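Local coordinates for uncharacterized protein MJ0754 (Methanocaldococcus jannaschii, PDB 3Q4N), which is of unknown function but, as a ferritin-like four-helix bundle with a dinuclear centre, binds metal, at residues Gln45-His57 with Leu139-Met153. Residues are numbered along the deposited sequence; the frame is centred on the assembly and turned at random.
Sequences QIFKNIAESEQTH and LMKGSRNHMRAFVRM
I50 lays its CG2 methyl over the centre of the H146 imidazole, 3.5 Å from the ring centroid and almost straight above it, a CH-pi contact; the opposite face is met by the backbone O of G142, one turn back on the same helix as H146. At the ring edge, S53 OG stands in the plane and makes a weak hydrogen bond with H146 NE2, 3.4 Å long. E54 OE2 is 3.5 Å from H146 ND1, its carboxylate turned well out of the imidazole plane.

H57 answers from the other helix: its ring sits as a knob among L139, G142, S143 and H146, with CE1 3.7 Å from L139 O and NE2 approaching G142 CA at the ring edge. H146 is in turn a knob among I50, S53, E54 and H57, so the packing is knobs-into-holes in both directions. Helices 45-68 and 130-155 are antiparallel members of the ferritin-like four-helix bundle, their axes here 10.9 Å apart. Toward the start of helix 45-68 the interface turns apolar. I46, with CG1 anti to its own N (chi1 -178°), carries CD1 to 3.5 Å from F150 CD2 and also touches M153 CE. I50 CD1 lies over a face of the F150 ring, off toward its rim, and F47 meets the same ring obliquely.

Farther out, H57 ND1 is hydrogen-bonded to E28 on helix 15-42, and S143 OG to E113 on helix 102-125; this gathering of carboxylates and imidazoles is consistent with the dinuclear metal site of ferritin-like bundles. Y35, also on helix 15-42, packs against both I50 and F150.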
loop_
_atom_site.group_PDB
_atom_site.type_symbol
_atom_site.label_atom_id
_atom_site.label_comp_id
_atom_site.label_asym_id
_atom_site.label_seq_id
_atom_site.Cartn_x
_atom_site.Cartn_y
_atom_site.Cartn_z
ATOM N N GLN B 45 -6.671 9.258 -26.044
ATOM C CA GLN B 45 -7.560 10.313 -25.530
ATOM C C GLN B 45 -7.790 10.240 -24.037
ATOM O O GLN B 45 -7.838 11.255 -23.350
ATOM C CB GLN B 45 -8.924 10.271 -26.232
ATOM C CG GLN B 45 -9.718 11.587 -26.127
ATOM C CD GLN B 45 -8.926 12.774 -26.649
ATOM O OE1 GLN B 45 -8.328 12.721 -27.742
ATOM N NE2 GLN B 45 -8.902 13.851 -25.867
ATOM N N ILE B 46 -7.939 9.022 -23.562
ATOM C CA ILE B 46 -8.126 8.723 -22.159
ATOM C C ILE B 46 -7.093 9.394 -21.235
ATOM O O ILE B 46 -7.429 9.889 -20.144
ATOM C CB ILE B 46 -8.111 7.188 -21.993
ATOM C CG1 ILE B 46 -8.361 6.780 -20.547
ATOM C CG2 ILE B 46 -6.820 6.596 -22.568
ATOM C CD1 ILE B 46 -8.854 5.385 -20.416
ATOM N N PHE B 47 -5.842 9.425 -21.685
ATOM C CA PHE B 47 -4.778 10.048 -20.918
ATOM C C PHE B 47 -4.963 11.543 -20.812
ATOM O O PHE B 47 -4.765 12.115 -19.734
ATOM C CB PHE B 47 -3.433 9.689 -21.505
ATOM C CG PHE B 47 -3.071 8.262 -21.276
ATOM C CD1 PHE B 47 -3.080 7.738 -19.980
ATOM C CD2 PHE B 47 -2.755 7.430 -22.341
ATOM C CE1 PHE B 47 -2.761 6.427 -19.752
ATOM C CE2 PHE B 47 -2.429 6.111 -22.122
ATOM C CZ PHE B 47 -2.429 5.607 -20.820
ATOM N N LYS B 48 -5.365 12.168 -21.916
ATOM C CA LYS B 48 -5.782 13.552 -21.861
ATOM C C LYS B 48 -6.884 13.677 -20.834
ATOM O O LYS B 48 -6.710 14.352 -19.824
ATOM C CB LYS B 48 -6.289 14.046 -23.210
ATOM C CG LYS B 48 -6.800 15.476 -23.152
ATOM C CD LYS B 48 -6.946 16.092 -24.523
ATOM C CE LYS B 48 -6.847 17.605 -24.425
ATOM N NZ LYS B 48 -6.230 18.112 -25.682
ATOM N N ASN B 49 -8.009 13.007 -21.079
ATOM C CA ASN B 49 -9.209 13.240 -20.278
ATOM C C ASN B 49 -8.965 13.062 -18.781
ATOM O O ASN B 49 -9.446 13.863 -17.969
ATOM C CB ASN B 49 -10.387 12.382 -20.737
ATOM C CG ASN B 49 -10.606 12.414 -22.256
ATOM O OD1 ASN B 49 -10.190 13.349 -22.954
ATOM N ND2 ASN B 49 -11.254 11.363 -22.775
ATOM N N ILE B 50 -8.183 12.050 -18.414
ATOM C CA ILE B 50 -7.986 11.750 -17.010
ATOM C C ILE B 50 -6.907 12.639 -16.372
ATOM O O ILE B 50 -6.940 12.908 -15.166
ATOM C CB ILE B 50 -7.791 10.240 -16.793
ATOM C CG1 ILE B 50 -9.051 9.528 -17.264
ATOM C CG2 ILE B 50 -7.567 9.910 -15.326
ATOM C CD1 ILE B 50 -8.958 8.054 -17.333
ATOM N N ALA B 51 -5.976 13.130 -17.177
ATOM C CA ALA B 51 -5.028 14.132 -16.681
ATOM C C ALA B 51 -5.779 15.402 -16.256
ATOM O O ALA B 51 -5.449 16.025 -15.243
ATOM C CB ALA B 51 -4.007 14.455 -17.742
ATOM N N GLU B 52 -6.803 15.754 -17.034
ATOM C CA GLU B 52 -7.640 16.924 -16.784
ATOM C C GLU B 52 -8.433 16.710 -15.505
ATOM O O GLU B 52 -8.710 17.651 -14.763
ATOM C CB GLU B 52 -8.589 17.156 -17.971
ATOM C CG GLU B 52 -8.535 18.587 -18.567
ATOM C CD GLU B 52 -8.677 18.639 -20.123
ATOM O OE1 GLU B 52 -8.013 17.838 -20.837
ATOM O OE2 GLU B 52 -9.437 19.506 -20.633
ATOM N N SER B 53 -8.785 15.466 -15.237
ATOM C CA SER B 53 -9.506 15.166 -14.029
ATOM C C SER B 53 -8.570 15.175 -12.840
ATOM O O SER B 53 -8.881 15.738 -11.782
ATOM C CB SER B 53 -10.160 13.809 -14.143
ATOM O OG SER B 53 -11.122 13.667 -13.126
ATOM N N GLU B 54 -7.410 14.547 -13.017
ATOM C CA GLU B 54 -6.404 14.508 -11.960
ATOM C C GLU B 54 -5.893 15.906 -11.604
ATOM O O GLU B 54 -5.442 16.119 -10.472
ATOM C CB GLU B 54 -5.276 13.521 -12.283
ATOM C CG GLU B 54 -5.742 12.047 -12.325
ATOM C CD GLU B 54 -5.871 11.419 -10.939
ATOM O OE1 GLU B 54 -5.490 12.117 -9.984
ATOM O OE2 GLU B 54 -6.340 10.242 -10.791
ATOM N N GLN B 55 -6.001 16.859 -12.542
ATOM C CA GLN B 55 -5.734 18.271 -12.225
ATOM C C GLN B 55 -6.772 18.754 -11.241
ATOM O O GLN B 55 -6.404 19.228 -10.164
ATOM C CB GLN B 55 -5.724 19.176 -13.447
ATOM C CG GLN B 55 -5.506 20.651 -13.105
ATOM C CD GLN B 55 -4.159 20.915 -12.456
ATOM O OE1 GLN B 55 -3.116 20.701 -13.055
ATOM N NE2 GLN B 55 -4.180 21.383 -11.223
ATOM N N THR B 56 -8.050 18.634 -11.610
ATOM C CA THR B 56 -9.157 18.835 -10.668
ATOM C C THR B 56 -8.793 18.278 -9.292
ATOM O O THR B 56 -8.702 19.018 -8.325
ATOM C CB THR B 56 -10.475 18.122 -11.121
ATOM O OG1 THR B 56 -10.822 18.514 -12.460
ATOM C CG2 THR B 56 -11.627 18.434 -10.165
ATOM N N HIS B 57 -8.573 16.973 -9.214
ATOM C CA HIS B 57 -8.196 16.344 -7.947
ATOM C C HIS B 57 -7.026 17.081 -7.253
ATOM O O HIS B 57 -6.999 17.204 -6.022
ATOM C CB HIS B 57 -7.783 14.886 -8.169
ATOM C CG HIS B 57 -8.903 13.955 -8.544
ATOM N ND1 HIS B 57 -8.910 12.624 -8.173
ATOM C CD2 HIS B 57 -10.028 14.145 -9.275
ATOM C CE1 HIS B 57 -9.990 12.040 -8.655
ATOM N NE2 HIS B 57 -10.688 12.940 -9.325
ATOM N N LEU B 139 -12.691 11.881 -3.942
ATOM C CA LEU B 139 -11.502 11.495 -4.659
ATOM C C LEU B 139 -11.572 10.011 -5.023
ATOM O O LEU B 139 -11.322 9.637 -6.184
ATOM C CB LEU B 139 -10.253 11.885 -3.879
ATOM C CG LEU B 139 -9.651 13.196 -4.413
ATOM C CD1 LEU B 139 -10.657 14.338 -4.480
ATOM C CD2 LEU B 139 -8.435 13.642 -3.650
ATOM N N MET B 140 -11.971 9.177 -4.063
ATOM C CA MET B 140 -12.257 7.780 -4.372
ATOM C C MET B 140 -13.248 7.731 -5.548
ATOM O O MET B 140 -12.981 7.103 -6.574
ATOM C CB MET B 140 -12.830 7.069 -3.149
ATOM C CG MET B 140 -12.262 5.705 -2.906
ATOM S SD MET B 140 -11.923 5.512 -1.133
ATOM C CE MET B 140 -13.364 4.579 -0.553
ATOM N N LYS B 141 -14.366 8.436 -5.404
ATOM C CA LYS B 141 -15.399 8.478 -6.421
ATOM C C LYS B 141 -14.793 8.684 -7.804
ATOM O O LYS B 141 -14.964 7.834 -8.681
ATOM C CB LYS B 141 -16.409 9.571 -6.087
ATOM C CG LYS B 141 -17.579 9.696 -7.067
ATOM C CD LYS B 141 -18.903 9.881 -6.332
ATOM C CE LYS B 141 -19.125 8.762 -5.307
ATOM N NZ LYS B 141 -20.394 8.006 -5.565
ATOM N N GLY B 142 -14.067 9.795 -7.988
ATOM C CA GLY B 142 -13.377 10.096 -9.258
ATOM C C GLY B 142 -12.427 8.992 -9.689
ATOM O O GLY B 142 -12.370 8.640 -10.855
ATOM N N SER B 143 -11.697 8.430 -8.732
ATOM C CA SER B 143 -10.709 7.381 -9.009
ATOM C C SER B 143 -11.325 6.066 -9.455
ATOM O O SER B 143 -10.778 5.382 -10.321
ATOM C CB SER B 143 -9.805 7.131 -7.791
ATOM O OG SER B 143 -8.630 7.931 -7.855
ATOM N N ARG B 144 -12.456 5.710 -8.861
ATOM C CA ARG B 144 -13.157 4.498 -9.251
ATOM C C ARG B 144 -13.544 4.538 -10.736
ATOM O O ARG B 144 -13.411 3.534 -11.448
ATOM C CB ARG B 144 -14.369 4.269 -8.351
ATOM C CG ARG B 144 -14.002 3.800 -6.939
ATOM C CD ARG B 144 -15.171 3.104 -6.224
ATOM N NE ARG B 144 -16.055 4.011 -5.477
ATOM C CZ ARG B 144 -16.094 4.085 -4.145
ATOM N NH1 ARG B 144 -15.297 3.312 -3.407
ATOM N NH2 ARG B 144 -16.932 4.932 -3.547
ATOM N N ASN B 145 -13.986 5.712 -11.193
ATOM C CA ASN B 145 -14.291 5.950 -12.592
ATOM C C ASN B 145 -13.115 5.793 -13.520
ATOM O O ASN B 145 -13.266 5.331 -14.659
ATOM C CB ASN B 145 -14.863 7.341 -12.767
ATOM C CG ASN B 145 -16.355 7.318 -12.901
ATOM O OD1 ASN B 145 -17.052 6.871 -11.989
ATOM N ND2 ASN B 145 -16.867 7.769 -14.050
ATOM N N HIS B 146 -11.944 6.191 -13.048
ATOM C CA HIS B 146 -10.734 6.024 -13.842
ATOM C C HIS B 146 -10.390 4.540 -14.040
ATOM O O HIS B 146 -10.082 4.103 -15.157
ATOM C CB HIS B 146 -9.569 6.798 -13.223
ATOM C CG HIS B 146 -9.831 8.268 -13.072
ATOM N ND1 HIS B 146 -9.335 9.011 -12.022
ATOM C CD2 HIS B 146 -10.559 9.125 -13.824
ATOM C CE1 HIS B 146 -9.743 10.263 -12.140
ATOM N NE2 HIS B 146 -10.483 10.357 -13.227
ATOM N N MET B 147 -10.447 3.780 -12.952
ATOM C CA MET B 147 -10.338 2.342 -13.007
ATOM C C MET B 147 -11.195 1.768 -14.149
ATOM O O MET B 147 -10.686 1.107 -15.064
ATOM C CB MET B 147 -10.814 1.778 -11.678
ATOM C CG MET B 147 -10.583 0.308 -11.493
ATOM S SD MET B 147 -8.975 0.009 -10.747
ATOM C CE MET B 147 -7.957 -0.096 -12.213
ATOM N N ARG B 148 -12.494 2.033 -14.102
ATOM C CA ARG B 148 -13.399 1.506 -15.109
ATOM C C ARG B 148 -13.002 1.994 -16.482
ATOM O O ARG B 148 -13.007 1.221 -17.444
ATOM C CB ARG B 148 -14.835 1.905 -14.822
ATOM C CG ARG B 148 -15.318 1.408 -13.503
ATOM C CD ARG B 148 -16.799 1.632 -13.344
ATOM N NE ARG B 148 -17.116 1.686 -11.927
ATOM C CZ ARG B 148 -17.226 2.807 -11.229
ATOM N NH1 ARG B 148 -17.075 3.988 -11.828
ATOM N NH2 ARG B 148 -17.504 2.742 -9.934
ATOM N N ALA B 149 -12.649 3.269 -16.576
ATOM C CA ALA B 149 -12.226 3.818 -17.846
ATOM C C ALA B 149 -11.045 3.011 -18.408
ATOM O O ALA B 149 -11.047 2.630 -19.591
ATOM C CB ALA B 149 -11.859 5.266 -17.688
ATOM N N PHE B 150 -10.053 2.735 -17.556
ATOM C CA PHE B 150 -8.868 2.013 -17.998
ATOM C C PHE B 150 -9.196 0.575 -18.264
ATOM O O PHE B 150 -8.736 0.029 -19.272
ATOM C CB PHE B 150 -7.709 2.079 -16.998
ATOM C CG PHE B 150 -6.991 3.392 -16.980
ATOM C CD1 PHE B 150 -6.771 4.056 -15.776
ATOM C CD2 PHE B 150 -6.541 3.972 -18.156
ATOM C CE1 PHE B 150 -6.107 5.293 -15.751
ATOM C CE2 PHE B 150 -5.888 5.204 -18.149
ATOM C CZ PHE B 150 -5.666 5.868 -16.948
ATOM N N VAL B 151 -9.975 -0.040 -17.372
ATOM C CA VAL B 151 -10.331 -1.427 -17.571
ATOM C C VAL B 151 -11.075 -1.592 -18.892
ATOM O O VAL B 151 -10.737 -2.486 -19.662
ATOM C CB VAL B 151 -11.113 -2.025 -16.391
ATOM C CG1 VAL B 151 -11.873 -3.288 -16.832
ATOM C CG2 VAL B 151 -10.159 -2.395 -15.281
ATOM N N ARG B 152 -12.042 -0.717 -19.176
ATOM C CA ARG B 152 -12.830 -0.853 -20.407
ATOM C C ARG B 152 -11.919 -0.757 -21.612
ATOM O O ARG B 152 -12.026 -1.541 -22.561
ATOM C CB ARG B 152 -13.975 0.172 -20.515
ATOM C CG ARG B 152 -15.357 -0.453 -20.933
ATOM C CD ARG B 152 -15.295 -1.486 -22.142
ATOM N NE ARG B 152 -16.190 -2.657 -21.976
ATOM C CZ ARG B 152 -16.067 -3.836 -22.612
ATOM N NH1 ARG B 152 -15.079 -4.052 -23.488
ATOM N NH2 ARG B 152 -16.941 -4.814 -22.375
ATOM N N MET B 153 -11.001 0.195 -21.541
ATOM C CA MET B 153 -9.976 0.379 -22.554
ATOM C C MET B 153 -9.059 -0.839 -22.686
ATOM O O MET B 153 -8.624 -1.183 -23.787
ATOM C CB MET B 153 -9.166 1.617 -22.217
ATOM C CG MET B 153 -8.564 2.265 -23.416
ATOM S SD MET B 153 -9.839 2.839 -24.493
ATOM C CE MET B 153 -10.708 3.968 -23.388
#